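PDB 2F1N: cytolethal distending toxin subunit B from Escherichia coli, which nicks DNA as an endonuclease and, within the tripartite cytolethal distending toxin, very probably damages the DNA of intoxicated cells, which arrests them at G2/M. Local coordinates for residues A[14-19]-A[141-146]; A[94-99]-A[134-139]; A[161-166]-A[180-185]. All coordinates share one frame; numbering follows the deposited sequence.

Contact 1. Residues A[14-19]-A[141-146]; sequences TDFRVA and DAFFTA
Phe16, in the loop that leads from a short 3-10 turn into strand 18-25, receives the rim of Phe143 on one face of its ring. Phe143 CZ stands 3.8 Å above the Phe16 ring plane, over its centre, and the two centroids are 5.0 Å apart. With the planes at 55°, this is an edge-to-face pair, tilted well away from a true perpendicular. Asp141 comes up obliquely to the Phe16 ring, its OD2 3.3 Å from Phe16 CE1; ring and carboxylate planes are 85° apart. Two residues on, Val18 also points at strand 141-147. With CG1 anti to the carbonyl carbon (chi1 -53°), that methyl reaches across at about a right angle to touch Phe143 CE1 at 3.8 Å. Phe16 and Val18 both meet the outer end of the Phe143 ring. Ile50 of the neighbouring strand 50-56 touches both aromatic rings, and Met181 and Leu183 of strand 179-183 press on Val18. Strands 18-25 and 141-147 belong to different sheets, and this is part of the interface between the two central sheets of the DNase I-like alpha/beta sandwich. Its chemistry is hydrophobic and aromatic, with one carboxylate at the border: Asp141 OD2 sits beside ring carbon while Asp141 OD1 lies close to Asp12 OD2, a pairing of like groups that would probably raise the pKa of one of them.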
loop_
_atom_site.group_PDB
_atom_site.type_symbol
_atom_site.label_atom_id
_atom_site.label_comp_id
_atom_site.label_asym_id
_atom_site.label_seq_id
_atom_site.Cartn_x
_atom_site.Cartn_y
_atom_site.Cartn_z
ATOM N N THR A 14 -7.264 2.874 13.461
ATOM C CA THR A 14 -8.547 2.169 13.566
ATOM C C THR A 14 -9.764 2.872 12.963
ATOM O O THR A 14 -10.827 2.277 12.892
ATOM C CB THR A 14 -8.854 1.703 15.032
ATOM O OG1 THR A 14 -9.095 2.839 15.867
ATOM C CG2 THR A 14 -7.632 1.043 15.648
ATOM N N ASP A 15 -9.618 4.124 12.537
ATOM C CA ASP A 15 -10.720 4.847 11.898
ATOM C C ASP A 15 -10.860 4.412 10.428
ATOM O O ASP A 15 -11.926 4.600 9.819
ATOM C CB ASP A 15 -10.472 6.366 11.938
ATOM C CG ASP A 15 -10.956 7.023 13.240
ATOM O OD1 ASP A 15 -11.097 6.341 14.282
ATOM O OD2 ASP A 15 -11.202 8.241 13.304
ATOM N N PHE A 16 -9.773 3.856 9.883
ATOM C CA PHE A 16 -9.668 3.509 8.453
ATOM C C PHE A 16 -9.877 2.006 8.174
ATOM O O PHE A 16 -9.402 1.169 8.943
ATOM C CB PHE A 16 -8.270 3.848 7.936
ATOM C CG PHE A 16 -7.921 5.324 7.958
ATOM C CD1 PHE A 16 -7.530 5.943 9.136
ATOM C CD2 PHE A 16 -7.962 6.075 6.784
ATOM C CE1 PHE A 16 -7.197 7.302 9.154
ATOM C CE2 PHE A 16 -7.631 7.434 6.779
ATOM C CZ PHE A 16 -7.253 8.053 7.967
ATOM N N ARG A 17 -10.552 1.679 7.063
ATOM C CA ARG A 17 -10.478 0.334 6.465
ATOM C C ARG A 17 -9.492 0.485 5.315
ATOM O O ARG A 17 -9.671 1.351 4.470
ATOM C CB ARG A 17 -11.821 -0.085 5.874
ATOM C CG ARG A 17 -12.877 -0.441 6.882
ATOM C CD ARG A 17 -14.201 -0.843 6.238
ATOM N NE ARG A 17 -14.057 -1.687 5.032
ATOM C CZ ARG A 17 -13.909 -3.008 5.064
ATOM N NH1 ARG A 17 -13.894 -3.635 6.237
ATOM N NH2 ARG A 17 -13.790 -3.713 3.942
ATOM N N VAL A 18 -8.430 -0.319 5.325
ATOM C CA VAL A 18 -7.439 -0.233 4.259
ATOM C C VAL A 18 -7.239 -1.633 3.683
ATOM O O VAL A 18 -7.731 -2.636 4.222
ATOM C CB VAL A 18 -6.091 0.360 4.762
ATOM C CG1 VAL A 18 -6.314 1.734 5.478
ATOM C CG2 VAL A 18 -5.404 -0.586 5.720
ATOM N N ALA A 19 -6.547 -1.714 2.557
ATOM C CA ALA A 19 -6.258 -3.034 1.967
ATOM C C ALA A 19 -5.065 -2.958 1.035
ATOM O O ALA A 19 -4.562 -1.881 0.720
ATOM C CB ALA A 19 -7.518 -3.547 1.151
ATOM N N ASP A 141 -1.743 10.237 9.918
ATOM C CA ASP A 141 -1.488 8.856 9.523
ATOM C C ASP A 141 -0.868 8.820 8.122
ATOM O O ASP A 141 -1.222 9.635 7.283
ATOM C CB ASP A 141 -2.817 8.134 9.467
ATOM C CG ASP A 141 -3.526 8.130 10.803
ATOM O OD1 ASP A 141 -2.932 7.678 11.773
ATOM O OD2 ASP A 141 -4.677 8.537 10.952
ATOM N N ALA A 142 0.059 7.891 7.913
ATOM C CA ALA A 142 0.702 7.756 6.621
ATOM C C ALA A 142 0.519 6.320 6.149
ATOM O O ALA A 142 0.630 5.360 6.929
ATOM C CB ALA A 142 2.195 8.109 6.759
ATOM N N PHE A 143 0.318 6.152 4.826
ATOM C CA PHE A 143 0.101 4.817 4.302
ATOM C C PHE A 143 1.004 4.641 3.086
ATOM O O PHE A 143 1.064 5.545 2.262
ATOM C CB PHE A 143 -1.352 4.717 3.840
ATOM C CG PHE A 143 -2.333 4.926 4.959
ATOM C CD1 PHE A 143 -2.726 3.846 5.755
ATOM C CD2 PHE A 143 -2.823 6.197 5.229
ATOM C CE1 PHE A 143 -3.640 4.036 6.826
ATOM C CE2 PHE A 143 -3.739 6.401 6.298
ATOM C CZ PHE A 143 -4.132 5.313 7.060
ATOM N N PHE A 144 1.732 3.509 3.047
ATOM C CA PHE A 144 2.659 3.197 1.946
ATOM C C PHE A 144 2.228 1.951 1.220
ATOM O O PHE A 144 1.622 1.048 1.802
ATOM C CB PHE A 144 4.087 2.959 2.459
ATOM C CG PHE A 144 4.763 4.221 2.975
ATOM C CD1 PHE A 144 4.401 4.762 4.194
ATOM C CD2 PHE A 144 5.650 4.917 2.164
ATOM C CE1 PHE A 144 5.019 5.971 4.679
ATOM C CE2 PHE A 144 6.267 6.092 2.602
ATOM C CZ PHE A 144 5.933 6.642 3.850
ATOM N N THR A 145 2.511 1.938 -0.086
ATOM C CA THR A 145 2.508 0.671 -0.820
ATOM C C THR A 145 3.943 0.157 -1.101
ATOM O O THR A 145 4.826 0.940 -1.426
ATOM C CB THR A 145 1.670 0.819 -2.112
ATOM O OG1 THR A 145 1.680 -0.447 -2.834
ATOM C CG2 THR A 145 2.294 1.880 -3.103
ATOM N N ALA A 146 4.165 -1.147 -0.904
ATOM C CA ALA A 146 5.516 -1.733 -1.032
ATOM C C ALA A 146 5.468 -3.010 -1.841
ATOM O O ALA A 146 4.468 -3.766 -1.800
ATOM C CB ALA A 146 6.124 -2.053 0.303
#

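Contact 2. Residues A[94-99]-A[134-139]; sequences YIYFSA and LGIRIG
Ile136 lays its CG2 methyl over one face of the Tyr96 ring, 4.0 Å from the centroid and 23° off the ring normal, a CH-pi contact. The methyl is displaced toward the CG-CD2 side of the ring, with Tyr96 CD2 nearest at 3.7 Å. What directs it there is the first torsion: CG1 takes the site between backbone N and carbonyl carbon (chi1 62°), leaving CG2 anti to that carbon and aimed at the ring. The phenol hydroxyl is anchored beyond the two segments, hydrogen-bonded to Glu79 OE2 and to Ala117 N, which pins the phenol end of the ring. Strands 92-98 and 133-138 come from the two different sheets of the DNase I-like sandwich; here the axes of segments 94-98 and 134-138 come within 8.5 Å and run nearly antiparallel at 153°, and the space is spanned mainly by side chains. Leu134 fills the next position along. One of its methyls, Leu134 CD2, meets Tyr96 O at 3.4 Å and Ser98 OG at 3.7 Å, while CD1 also approaches that hydroxyl. Ser98 OG has a weak hydrogen bond to Pro76 O, and Ile136 also touches Leu111 and Ser113 of strand 109-113.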
loop_
_atom_site.group_PDB
_atom_site.type_symbol
_atom_site.label_atom_id
_atom_site.label_comp_id
_atom_site.label_asym_id
_atom_site.label_seq_id
_atom_site.Cartn_x
_atom_site.Cartn_y
_atom_site.Cartn_z
ATOM N N TYR A 94 -8.905 9.548 -5.365
ATOM C CA TYR A 94 -7.590 10.023 -5.786
ATOM C C TYR A 94 -6.661 8.836 -5.983
ATOM O O TYR A 94 -6.631 7.914 -5.177
ATOM C CB TYR A 94 -6.993 10.976 -4.704
ATOM C CG TYR A 94 -7.659 12.327 -4.718
ATOM C CD1 TYR A 94 -8.847 12.528 -4.037
ATOM C CD2 TYR A 94 -7.076 13.376 -5.420
ATOM C CE1 TYR A 94 -9.492 13.798 -4.070
ATOM C CE2 TYR A 94 -7.660 14.613 -5.448
ATOM C CZ TYR A 94 -8.863 14.824 -4.744
ATOM O OH TYR A 94 -9.456 16.065 -4.762
ATOM N N ILE A 95 -5.901 8.824 -7.095
ATOM C CA ILE A 95 -4.917 7.761 -7.314
ATOM C C ILE A 95 -3.534 8.351 -7.308
ATOM O O ILE A 95 -3.287 9.371 -7.974
ATOM C CB ILE A 95 -5.161 7.069 -8.715
ATOM C CG1 ILE A 95 -6.582 6.467 -8.798
ATOM C CG2 ILE A 95 -4.102 5.952 -8.911
ATOM C CD1 ILE A 95 -6.860 5.851 -10.227
ATOM N N TYR A 96 -2.601 7.731 -6.593
ATOM C CA TYR A 96 -1.199 8.200 -6.637
ATOM C C TYR A 96 -0.476 7.072 -7.316
ATOM O O TYR A 96 -0.455 5.907 -6.833
ATOM C CB TYR A 96 -0.678 8.452 -5.183
ATOM C CG TYR A 96 -1.510 9.548 -4.618
ATOM C CD1 TYR A 96 -1.174 10.893 -4.875
ATOM C CD2 TYR A 96 -2.735 9.267 -3.977
ATOM C CE1 TYR A 96 -1.995 11.949 -4.430
ATOM C CE2 TYR A 96 -3.577 10.310 -3.567
ATOM C CZ TYR A 96 -3.197 11.639 -3.791
ATOM O OH TYR A 96 -4.046 12.678 -3.413
ATOM N N PHE A 97 0.063 7.384 -8.487
ATOM C CA PHE A 97 0.552 6.316 -9.373
ATOM C C PHE A 97 2.013 6.499 -9.690
ATOM O O PHE A 97 2.406 7.598 -10.093
ATOM C CB PHE A 97 -0.299 6.280 -10.660
ATOM C CG PHE A 97 -0.231 4.951 -11.377
ATOM C CD1 PHE A 97 0.821 4.657 -12.180
ATOM C CD2 PHE A 97 -1.254 3.991 -11.197
ATOM C CE1 PHE A 97 0.918 3.418 -12.824
ATOM C CE2 PHE A 97 -1.163 2.726 -11.855
ATOM C CZ PHE A 97 -0.062 2.469 -12.643
ATOM N N SER A 98 2.802 5.423 -9.583
ATOM C CA SER A 98 4.218 5.503 -9.963
ATOM C C SER A 98 4.504 4.493 -11.050
ATOM O O SER A 98 4.460 3.304 -10.779
ATOM C CB SER A 98 5.159 5.187 -8.808
ATOM O OG SER A 98 4.976 6.149 -7.805
ATOM N N ALA A 99 4.762 4.978 -12.255
ATOM C CA ALA A 99 5.310 4.150 -13.313
ATOM C C ALA A 99 6.779 3.874 -12.926
ATOM O O ALA A 99 7.634 4.771 -12.925
ATOM C CB ALA A 99 5.210 4.882 -14.628
ATOM N N LEU A 134 6.079 4.257 -2.056
ATOM C CA LEU A 134 5.205 5.386 -2.367
ATOM C C LEU A 134 4.253 5.474 -1.199
ATOM O O LEU A 134 3.675 4.467 -0.830
ATOM C CB LEU A 134 4.462 5.109 -3.671
ATOM C CG LEU A 134 3.204 5.939 -4.017
ATOM C CD1 LEU A 134 3.641 7.384 -4.273
ATOM C CD2 LEU A 134 2.484 5.318 -5.253
ATOM N N GLY A 135 4.087 6.672 -0.638
ATOM C CA GLY A 135 3.196 6.816 0.515
ATOM C C GLY A 135 2.376 8.103 0.447
ATOM O O GLY A 135 2.768 9.053 -0.245
ATOM N N ILE A 136 1.243 8.131 1.179
ATOM C CA ILE A 136 0.492 9.382 1.345
ATOM C C ILE A 136 0.249 9.614 2.845
ATOM O O ILE A 136 0.141 8.670 3.615
ATOM C CB ILE A 136 -0.865 9.365 0.593
ATOM C CG1 ILE A 136 -1.791 8.276 1.123
ATOM C CG2 ILE A 136 -0.572 9.161 -0.962
ATOM C CD1 ILE A 136 -3.163 8.271 0.466
ATOM N N ARG A 137 0.122 10.871 3.216
ATOM C CA ARG A 137 -0.272 11.234 4.582
ATOM C C ARG A 137 -1.676 11.817 4.517
ATOM O O ARG A 137 -1.953 12.659 3.643
ATOM C CB ARG A 137 0.705 12.280 5.154
ATOM C CG ARG A 137 0.329 12.669 6.637
ATOM C CD ARG A 137 1.268 13.707 7.235
ATOM N NE ARG A 137 1.298 14.953 6.451
ATOM C CZ ARG A 137 0.360 15.922 6.515
ATOM N NH1 ARG A 137 -0.715 15.779 7.295
ATOM N NH2 ARG A 137 0.472 17.015 5.754
ATOM N N ILE A 138 -2.564 11.362 5.416
ATOM C CA ILE A 138 -3.879 11.980 5.579
ATOM C C ILE A 138 -3.931 12.289 7.063
ATOM O O ILE A 138 -3.923 11.362 7.893
ATOM C CB ILE A 138 -4.981 11.017 5.180
ATOM C CG1 ILE A 138 -4.913 10.771 3.650
ATOM C CG2 ILE A 138 -6.379 11.600 5.497
ATOM C CD1 ILE A 138 -5.561 9.495 3.296
ATOM N N GLY A 139 -3.923 13.570 7.405
ATOM C CA GLY A 139 -3.890 13.917 8.838
ATOM C C GLY A 139 -2.638 13.367 9.502
ATOM O O GLY A 139 -1.507 13.532 9.020
#

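Contact 3. Residues A[161-166]-A[180-185]; sequences EEVYNF and WMILGD
Trp180 offers one face of its indole to helix 156-168: Val163 CG1 lies 3.6 Å above the ring plane, offset toward the rim, with the backbone N of Tyr164 over the same face at greater height. The methyl is 4.0 Å from the centroid of the six-membered ring and 25° off its normal, a CH-pi contact. Phe167, further along the helix, also meets the indole, its ring nearly parallel to it. The Tyr164 ring behaves differently, taking Trp180 CZ2 at its edge, near its plane. This is helix-on-sheet packing in the beta-alpha-beta crossover of the DNase I-like fold: the chain leaves strand 141-147, passes through helix 156-168 and the short helix 173-176, and returns in strand 179-183, parallel and adjacent to the first. Segments 161-166 and 180-183 run nearly antiparallel, at 160°, with axes 9.9 Å apart at closest approach. Val163 carries the contact and splits its branches between two partners. CG1, anti to the backbone N (chi1 172°), goes to the indole, whereas CG2 meets Ile182 tip to tip. Phe144 of strand 141-147 closes on Val163 as well. The indole is held at its polar corner, since Trp180 NE1 hydrogen-bonds to Ser229 OG, and the same hydroxyl is bonded to Tyr164 O; one serine thus ties the ring and the helix backbone together. Tyr164 adds carbon contacts, CA and CB both reaching Trp180 CZ2, the CA at 3.8 Å. The tightest approach is Val163 CG2 against Ile182 CD1, at 3.5 Å.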
loop_
_atom_site.group_PDB
_atom_site.type_symbol
_atom_site.label_atom_id
_atom_site.label_comp_id
_atom_site.label_asym_id
_atom_site.label_seq_id
_atom_site.Cartn_x
_atom_site.Cartn_y
_atom_site.Cartn_z
ATOM N N GLU A 161 12.531 -0.662 7.507
ATOM C CA GLU A 161 13.501 0.182 8.199
ATOM C C GLU A 161 13.611 1.595 7.575
ATOM O O GLU A 161 13.744 2.617 8.309
ATOM C CB GLU A 161 14.854 -0.514 8.332
ATOM C CG GLU A 161 14.744 -1.760 9.214
ATOM C CD GLU A 161 15.852 -2.778 9.038
ATOM O OE1 GLU A 161 16.708 -2.626 8.141
ATOM O OE2 GLU A 161 15.832 -3.777 9.813
ATOM N N GLU A 162 13.526 1.659 6.256
ATOM C CA GLU A 162 13.512 2.952 5.577
ATOM C C GLU A 162 12.347 3.842 6.013
ATOM O O GLU A 162 12.534 5.030 6.222
ATOM C CB GLU A 162 13.548 2.837 4.053
ATOM C CG GLU A 162 13.714 4.216 3.372
ATOM C CD GLU A 162 14.107 4.157 1.904
ATOM O OE1 GLU A 162 13.339 3.651 1.093
ATOM O OE2 GLU A 162 15.201 4.642 1.545
ATOM N N VAL A 163 11.152 3.265 6.171
ATOM C CA VAL A 163 9.986 4.050 6.585
ATOM C C VAL A 163 10.170 4.486 8.030
ATOM O O VAL A 163 9.954 5.644 8.358
ATOM C CB VAL A 163 8.677 3.225 6.485
ATOM C CG1 VAL A 163 7.501 4.008 7.106
ATOM C CG2 VAL A 163 8.391 2.876 4.985
ATOM N N TYR A 164 10.581 3.574 8.893
ATOM C CA TYR A 164 10.799 3.950 10.297
ATOM C C TYR A 164 11.827 5.109 10.391
ATOM O O TYR A 164 11.634 6.102 11.114
ATOM C CB TYR A 164 11.404 2.730 11.023
ATOM C CG TYR A 164 11.981 3.064 12.385
ATOM C CD1 TYR A 164 11.160 3.137 13.506
ATOM C CD2 TYR A 164 13.352 3.273 12.545
ATOM C CE1 TYR A 164 11.722 3.397 14.771
ATOM C CE2 TYR A 164 13.900 3.567 13.770
ATOM C CZ TYR A 164 13.083 3.625 14.881
ATOM O OH TYR A 164 13.659 3.884 16.125
ATOM N N ASN A 165 12.941 4.967 9.687
ATOM C CA ASN A 165 13.970 6.029 9.751
ATOM C C ASN A 165 13.554 7.357 9.116
ATOM O O ASN A 165 13.987 8.446 9.572
ATOM C CB ASN A 165 15.326 5.529 9.232
ATOM C CG ASN A 165 16.002 4.564 10.214
ATOM O OD1 ASN A 165 16.304 4.926 11.357
ATOM N ND2 ASN A 165 16.250 3.354 9.782
ATOM N N PHE A 166 12.772 7.289 8.026
ATOM C CA PHE A 166 12.278 8.486 7.369
ATOM C C PHE A 166 11.517 9.393 8.360
ATOM O O PHE A 166 11.817 10.605 8.484
ATOM C CB PHE A 166 11.378 8.106 6.180
ATOM C CG PHE A 166 10.678 9.280 5.543
ATOM C CD1 PHE A 166 11.398 10.290 4.902
ATOM C CD2 PHE A 166 9.281 9.393 5.628
ATOM C CE1 PHE A 166 10.748 11.394 4.316
ATOM C CE2 PHE A 166 8.623 10.472 5.024
ATOM C CZ PHE A 166 9.371 11.495 4.385
ATOM N N TRP A 180 2.241 5.300 11.000
ATOM C CA TRP A 180 2.423 4.838 9.605
ATOM C C TRP A 180 2.019 3.388 9.410
ATOM O O TRP A 180 2.058 2.562 10.355
ATOM C CB TRP A 180 3.849 5.086 9.128
ATOM C CG TRP A 180 4.982 4.697 10.053
ATOM C CD1 TRP A 180 5.663 5.547 10.881
ATOM C CD2 TRP A 180 5.603 3.407 10.207
ATOM N NE1 TRP A 180 6.667 4.873 11.531
ATOM C CE2 TRP A 180 6.675 3.568 11.129
ATOM C CE3 TRP A 180 5.397 2.121 9.623
ATOM C CZ2 TRP A 180 7.516 2.505 11.530
ATOM C CZ3 TRP A 180 6.254 1.056 10.015
ATOM C CH2 TRP A 180 7.307 1.263 10.942
ATOM N N MET A 181 1.629 3.055 8.164
ATOM C CA MET A 181 1.282 1.685 7.854
ATOM C C MET A 181 1.866 1.379 6.486
ATOM O O MET A 181 1.648 2.143 5.567
ATOM C CB MET A 181 -0.232 1.481 7.812
ATOM C CG MET A 181 -0.527 0.001 7.667
ATOM S SD MET A 181 -2.271 -0.433 7.569
ATOM C CE MET A 181 -2.889 0.252 9.103
ATOM N N ILE A 182 2.613 0.288 6.398
ATOM C CA ILE A 182 3.148 -0.165 5.103
ATOM C C ILE A 182 2.314 -1.379 4.653
ATOM O O ILE A 182 2.245 -2.404 5.352
ATOM C CB ILE A 182 4.620 -0.589 5.250
ATOM C CG1 ILE A 182 5.471 0.500 5.964
ATOM C CG2 ILE A 182 5.170 -0.902 3.833
ATOM C CD1 ILE A 182 6.882 0.046 6.391
ATOM N N LEU A 183 1.699 -1.284 3.481
ATOM C CA LEU A 183 0.800 -2.336 2.980
ATOM C C LEU A 183 1.450 -2.863 1.723
ATOM O O LEU A 183 1.799 -2.083 0.841
ATOM C CB LEU A 183 -0.527 -1.694 2.577
ATOM C CG LEU A 183 -1.380 -1.194 3.755
ATOM C CD1 LEU A 183 -2.258 0.046 3.367
ATOM C CD2 LEU A 183 -2.274 -2.370 4.164
ATOM N N GLY A 184 1.675 -4.145 1.647
ATOM C CA GLY A 184 2.234 -4.607 0.389
ATOM C C GLY A 184 2.555 -6.048 0.311
ATOM O O GLY A 184 2.134 -6.835 1.179
ATOM N N ASP A 185 3.213 -6.377 -0.809
ATOM C CA ASP A 185 3.703 -7.715 -1.054
ATOM C C ASP A 185 5.148 -7.719 -0.606
ATOM O O ASP A 185 6.066 -7.223 -1.282
ATOM C CB ASP A 185 3.556 -8.048 -2.556
ATOM C CG ASP A 185 4.074 -9.412 -2.913
ATOM O OD1 ASP A 185 4.645 -10.155 -2.043
ATOM O OD2 ASP A 185 3.991 -9.791 -4.107
#

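Contacts 1 and 2 bridge the two sheets of the sandwich, whereas contact 3 packs a helix on the outer face of the six-stranded sheet. That sheet joins all three: strands 133-138, 141-147 and 179-183 are consecutive neighbours in it. Phe143 N probably hydrogen-bonds to Ile136 O between contacts 1 and 2, as Phe144 N probably does to Met181 O between contacts 1 and 3. The centre of contact 1 lies about 11 Å from the centres of contacts 2 and 3, which are about 14 Å apart and do not touch. Along the chain, contact 2 falls between the two segments of contact 1, and contact 3 follows. The three contacts thus span sheet against sheet and helix against sheet in the DNase I-like core.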